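Local coordinates for N-terminal acetyltransferase B complex subunit NAT3 (Candida albicans, PDB 5K04), which transfers acetyl groups from acetyl-coenzyme A to the N-terminal amino acid of proteins, as the GNAT-family subunit of the NatB complex, at residues F31-Y35 / Y57-K61; F112-T116 / I150-A156. All coordinates share one frame; numbering follows the deposited sequence.

Contact 1 (F31-Y35 / Y57-K61)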
loop_
_atom_site.group_PDB
_atom_site.type_symbol
_atom_site.label_atom_id
_atom_site.label_comp_id
_atom_site.label_asym_id
_atom_site.label_seq_id
_atom_site.Cartn_x
_atom_site.Cartn_y
_atom_site.Cartn_z
ATOM N N PHE B 31 -5.145 14.109 1.112
ATOM C CA PHE B 31 -5.176 14.945 -0.082
ATOM C C PHE B 31 -5.814 14.199 -1.257
ATOM O O PHE B 31 -6.705 14.723 -1.934
ATOM C CB PHE B 31 -3.743 15.385 -0.394
ATOM C CG PHE B 31 -3.626 16.410 -1.475
ATOM C CD1 PHE B 31 -3.966 17.737 -1.230
ATOM C CD2 PHE B 31 -3.119 16.067 -2.726
ATOM C CE1 PHE B 31 -3.836 18.707 -2.226
ATOM C CE2 PHE B 31 -2.979 17.032 -3.731
ATOM C CZ PHE B 31 -3.339 18.355 -3.480
ATOM N N TYR B 32 -5.359 12.970 -1.511
ATOM C CA TYR B 32 -5.990 12.120 -2.518
ATOM C C TYR B 32 -7.472 11.935 -2.247
ATOM O O TYR B 32 -8.302 12.061 -3.153
ATOM C CB TYR B 32 -5.316 10.758 -2.548
ATOM C CG TYR B 32 -3.937 10.806 -3.102
ATOM C CD1 TYR B 32 -3.716 11.222 -4.414
ATOM C CD2 TYR B 32 -2.846 10.441 -2.316
ATOM C CE1 TYR B 32 -2.443 11.261 -4.928
ATOM C CE2 TYR B 32 -1.581 10.478 -2.814
ATOM C CZ TYR B 32 -1.372 10.877 -4.116
ATOM O OH TYR B 32 -0.084 10.893 -4.585
ATOM N N SER B 33 -7.813 11.584 -1.007
ATOM C CA SER B 33 -9.202 11.292 -0.674
ATOM C C SER B 33 -10.074 12.543 -0.780
ATOM O O SER B 33 -11.260 12.448 -1.120
ATOM C CB SER B 33 -9.283 10.698 0.732
ATOM O OG SER B 33 -8.977 11.703 1.683
ATOM N N GLN B 34 -9.501 13.710 -0.483
ATOM C CA GLN B 34 -10.215 14.977 -0.633
ATOM C C GLN B 34 -10.630 15.215 -2.079
ATOM O O GLN B 34 -11.749 15.664 -2.346
ATOM C CB GLN B 34 -9.337 16.143 -0.142
ATOM C CG GLN B 34 -9.973 17.521 -0.348
ATOM C CD GLN B 34 -9.001 18.706 -0.185
ATOM O OE1 GLN B 34 -7.792 18.597 -0.409
ATOM N NE2 GLN B 34 -9.550 19.849 0.200
ATOM N N TYR B 35 -9.724 14.958 -3.026
ATOM C CA TYR B 35 -10.080 15.111 -4.431
ATOM C C TYR B 35 -11.150 14.111 -4.841
ATOM O O TYR B 35 -12.072 14.454 -5.588
ATOM C CB TYR B 35 -8.830 14.978 -5.297
ATOM C CG TYR B 35 -8.081 16.289 -5.381
ATOM C CD1 TYR B 35 -7.518 16.862 -4.244
ATOM C CD2 TYR B 35 -7.952 16.962 -6.584
ATOM C CE1 TYR B 35 -6.835 18.074 -4.308
ATOM C CE2 TYR B 35 -7.278 18.167 -6.664
ATOM C CZ TYR B 35 -6.724 18.714 -5.527
ATOM O OH TYR B 35 -6.074 19.910 -5.604
ATOM N N TYR B 57 -2.192 9.359 -14.408
ATOM C CA TYR B 57 -3.429 9.858 -13.828
ATOM C C TYR B 57 -3.472 11.378 -13.884
ATOM O O TYR B 57 -2.456 12.051 -14.077
ATOM C CB TYR B 57 -3.641 9.371 -12.380
ATOM C CG TYR B 57 -2.533 9.699 -11.381
ATOM C CD1 TYR B 57 -2.503 10.911 -10.700
ATOM C CD2 TYR B 57 -1.545 8.763 -11.094
ATOM C CE1 TYR B 57 -1.495 11.191 -9.778
ATOM C CE2 TYR B 57 -0.545 9.019 -10.192
ATOM C CZ TYR B 57 -0.517 10.231 -9.527
ATOM O OH TYR B 57 0.499 10.454 -8.627
ATOM N N MET B 58 -4.700 11.888 -13.740
ATOM C CA MET B 58 -5.018 13.304 -13.648
ATOM C C MET B 58 -5.777 13.560 -12.351
ATOM O O MET B 58 -6.728 12.839 -12.029
ATOM C CB MET B 58 -5.870 13.760 -14.837
ATOM C CG MET B 58 -6.796 14.909 -14.491
ATOM S SD MET B 58 -5.880 16.375 -14.139
ATOM C CE MET B 58 -5.187 16.490 -15.717
ATOM N N MET B 59 -5.313 14.551 -11.584
ATOM C CA MET B 59 -6.031 15.092 -10.440
ATOM C C MET B 59 -6.306 16.545 -10.765
ATOM O O MET B 59 -5.370 17.326 -10.961
ATOM C CB MET B 59 -5.231 14.986 -9.135
ATOM C CG MET B 59 -4.699 13.596 -8.818
ATOM S SD MET B 59 -3.484 13.623 -7.529
ATOM C CE MET B 59 -4.535 14.306 -6.350
ATOM N N ALA B 60 -7.581 16.897 -10.858
ATOM C CA ALA B 60 -7.985 18.267 -11.088
ATOM C C ALA B 60 -9.123 18.610 -10.130
ATOM O O ALA B 60 -9.693 17.742 -9.464
ATOM C CB ALA B 60 -8.397 18.492 -12.554
ATOM N N LYS B 61 -9.460 19.895 -10.077
ATOM C CA LYS B 61 -10.529 20.368 -9.209
ATOM C C LYS B 61 -11.198 21.569 -9.860
ATOM O O LYS B 61 -10.711 22.111 -10.858
ATOM C CB LYS B 61 -9.998 20.740 -7.817
ATOM C CG LYS B 61 -8.841 21.754 -7.837
ATOM C CD LYS B 61 -8.643 22.428 -6.477
ATOM C CE LYS B 61 -7.301 23.132 -6.432
ATOM N NZ LYS B 61 -7.068 23.793 -5.127
HETATM O O HOH W 1 -5.858 21.541 -3.399
#

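Contact 2 (F112-T116 / I150-A156)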
loop_
_atom_site.group_PDB
_atom_site.type_symbol
_atom_site.label_atom_id
_atom_site.label_comp_id
_atom_site.label_asym_id
_atom_site.label_seq_id
_atom_site.Cartn_x
_atom_site.Cartn_y
_atom_site.Cartn_z
ATOM N N PHE B 112 -0.345 25.469 -12.636
ATOM C CA PHE B 112 0.927 26.071 -12.277
ATOM C C PHE B 112 2.044 25.240 -12.874
ATOM O O PHE B 112 2.069 24.020 -12.703
ATOM C CB PHE B 112 1.102 26.152 -10.762
ATOM C CG PHE B 112 0.091 27.037 -10.073
ATOM C CD1 PHE B 112 -0.176 28.316 -10.535
ATOM C CD2 PHE B 112 -0.572 26.591 -8.950
ATOM C CE1 PHE B 112 -1.083 29.126 -9.901
ATOM C CE2 PHE B 112 -1.486 27.399 -8.300
ATOM C CZ PHE B 112 -1.744 28.673 -8.783
ATOM N N VAL B 113 2.958 25.908 -13.573
ATOM C CA VAL B 113 4.208 25.323 -14.043
ATOM C C VAL B 113 5.346 26.175 -13.502
ATOM O O VAL B 113 5.286 27.410 -13.559
ATOM C CB VAL B 113 4.262 25.239 -15.586
ATOM C CG1 VAL B 113 5.636 24.849 -16.055
ATOM C CG2 VAL B 113 3.284 24.202 -16.078
ATOM N N LYS B 114 6.370 25.526 -12.960
ATOM C CA LYS B 114 7.520 26.275 -12.476
ATOM C C LYS B 114 8.186 27.001 -13.638
ATOM O O LYS B 114 8.187 26.528 -14.776
ATOM C CB LYS B 114 8.518 25.355 -11.772
ATOM C CG LYS B 114 8.021 24.767 -10.445
ATOM C CD LYS B 114 7.564 25.868 -9.495
ATOM C CE LYS B 114 7.292 25.340 -8.095
ATOM N NZ LYS B 114 6.683 26.405 -7.239
ATOM N N VAL B 115 8.737 28.178 -13.334
ATOM C CA VAL B 115 9.347 29.053 -14.337
ATOM C C VAL B 115 10.507 28.360 -15.052
ATOM O O VAL B 115 10.798 28.655 -16.220
ATOM C CB VAL B 115 9.777 30.369 -13.646
ATOM C CG1 VAL B 115 10.858 31.081 -14.431
ATOM C CG2 VAL B 115 8.550 31.294 -13.447
ATOM N N THR B 116 11.168 27.419 -14.378
ATOM C CA THR B 116 12.293 26.681 -14.932
ATOM C C THR B 116 11.862 25.475 -15.748
ATOM O O THR B 116 12.705 24.827 -16.373
ATOM C CB THR B 116 13.204 26.216 -13.803
ATOM O OG1 THR B 116 12.401 25.645 -12.762
ATOM C CG2 THR B 116 14.001 27.388 -13.254
ATOM N N ILE B 150 9.783 18.632 -5.251
ATOM C CA ILE B 150 9.866 19.892 -5.974
ATOM C C ILE B 150 10.030 21.022 -4.970
ATOM O O ILE B 150 9.371 21.037 -3.926
ATOM C CB ILE B 150 8.626 20.103 -6.865
ATOM C CG1 ILE B 150 8.433 18.883 -7.781
ATOM C CG2 ILE B 150 8.791 21.371 -7.691
ATOM C CD1 ILE B 150 7.122 18.863 -8.563
ATOM N N ASP B 151 10.941 21.949 -5.276
ATOM C CA ASP B 151 11.108 23.199 -4.525
ATOM C C ASP B 151 9.918 24.107 -4.824
ATOM O O ASP B 151 9.845 24.722 -5.892
ATOM C CB ASP B 151 12.426 23.866 -4.916
ATOM C CG ASP B 151 12.822 24.998 -3.992
ATOM O OD1 ASP B 151 12.058 25.332 -3.061
ATOM O OD2 ASP B 151 13.922 25.554 -4.192
ATOM N N ASP B 152 8.970 24.197 -3.888
ATOM C CA ASP B 152 7.783 25.023 -4.107
ATOM C C ASP B 152 8.057 26.518 -3.967
ATOM O O ASP B 152 7.185 27.320 -4.321
ATOM C CB ASP B 152 6.664 24.614 -3.144
ATOM C CG ASP B 152 5.983 23.330 -3.561
ATOM O OD1 ASP B 152 6.091 22.965 -4.752
ATOM O OD2 ASP B 152 5.342 22.684 -2.704
ATOM N N SER B 153 9.234 26.902 -3.463
ATOM C CA SER B 153 9.660 28.293 -3.383
ATOM C C SER B 153 10.031 28.892 -4.738
ATOM O O SER B 153 10.167 30.117 -4.836
ATOM C CB SER B 153 10.856 28.414 -2.438
ATOM O OG SER B 153 12.051 27.951 -3.049
ATOM N N VAL B 154 10.196 28.070 -5.777
ATOM C CA VAL B 154 10.463 28.596 -7.112
ATOM C C VAL B 154 9.190 29.192 -7.697
ATOM O O VAL B 154 8.095 28.619 -7.585
ATOM C CB VAL B 154 11.025 27.501 -8.033
ATOM C CG1 VAL B 154 11.134 28.011 -9.475
ATOM C CG2 VAL B 154 12.373 27.002 -7.525
ATOM N N ASP B 155 9.334 30.358 -8.326
ATOM C CA ASP B 155 8.214 31.018 -8.979
ATOM C C ASP B 155 7.545 30.084 -9.981
ATOM O O ASP B 155 8.161 29.160 -10.523
ATOM C CB ASP B 155 8.682 32.287 -9.699
ATOM C CG ASP B 155 9.127 33.380 -8.744
ATOM O OD1 ASP B 155 9.318 33.092 -7.537
ATOM O OD2 ASP B 155 9.282 34.529 -9.215
ATOM N N ALA B 156 6.269 30.344 -10.243
ATOM C CA ALA B 156 5.519 29.562 -11.207
ATOM C C ALA B 156 4.813 30.475 -12.200
ATOM O O ALA B 156 4.613 31.673 -11.964
ATOM C CB ALA B 156 4.499 28.655 -10.523
#

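Contact 1 (F31-Y35 / Y57-K61)
Met-59 meets three aromatic side chains of segment 31-35, and apolar contact dominates. Its chain bends at the last torsion (chi3 60°), which turns the methyl group toward the helix: CE stands over one face of the Tyr-35 ring, offset toward the rim, and lies 4.1 Å from CE2 of Phe-31. Sulfur and methyl both reach the Tyr-32 ring; SD, 3.7 Å from CE1 of Tyr-32, makes a Met-aromatic contact at its edge, its direction from the ring centre lying 74° off the normal. Within the helix, Tyr-35 CE1 lies over one face of the Phe-31 ring, toward its rim.

Polar contact gathers round Tyr-35. Its ring edge faces the Ala-60 carbonyl, CD2 to O of Ala-60 being 3.5 Å. The extended Lys-61 chain passes the phenol, and one water joins Tyr-35 OH (2.8 Å) to Lys-61 NZ (3.1 Å), accepting from the lysine, which also forms a salt bridge with Glu-63.

The axes of segments 31-35 and 57-61 cross at 68°, 9.7 Å apart at their closest, packing helix 29-38 on the central sheet of the GNAT fold. Phe-43 of strand 43-48 and Ala-77 of strand 70-80 also touch Met-59.

Contact 2 (F112-T116 / I150-A156)
Lys-114 reaches along the inside of the bend made by residues 150-156 and ends among its backbone carbonyls. Its CG lies beside the backbone N and the chain folds again at chi2 (-54°), after which it runs extended, carrying the ammonium into the bend. Two carbonyls receive NZ there, and they do so differently. Val-154 O, 2.6 Å from Lys-114 NZ, is met in its carbonyl plane at a C=O...N angle of 150°; Asp-152 O, 3.1 Å from the same NZ, has the donor above its plane. The carboxylate of Asp-152 stays beyond salt-bridge distance, so its attraction to the lysine is probably a longer-range one. Nearer the backbone, CD of Lys-114 lies 4.1 Å from CB of Val-154.

The loop contains a type I turn from Asp-151 to Val-154 and an Asx turn, Asp-151 OD1 accepting the backbone N of Ser-153; the OG of Ser-153 donates to the same oxygen from the same face of the carboxylate. Beyond the turn, the end of strand 108-114 pairs with the start of strand 156-162, antiparallel neighbours in the GNAT sheet: Lys-114 and Ala-156 form a non-hydrogen-bonded pair.

Just past that pair, Val-115 N donates to Asp-155 O (3.0 Å, 164° at the hydrogen), tilted from the carbonyl plane. Val-115 CG2 packs alongside this group, 3.9 Å from CB of Asp-155, whose carboxylate forms a salt bridge with Arg-134. Two residues before Lys-114, Phe-112 brings its CB to 4.2 Å from CB of Ala-156, and the Phe-112 ring stands edge-to-face with His-74.

Overall arrangement
From the N terminus, the chain passes through helix 29-38 and strand 43-48 before strand 53-65 closes contact 1, a short loop with 21 residues between its segments. It then runs through strand 70-80 and two helices to strand 108-114, where contact 2 opens; helix 118-126 and strand 130-135 intervene before residues 150-156 close it. The two loops follow in series and neither nest nor cross. Their centres are 20 Å apart and they do not touch, yet both reach the same mixed sheet: contact 1 packs a helix on it in the interior, whereas contact 2 ties the end of strand 108-114 to the loop leading into its neighbour, strand 156-162, at the surface.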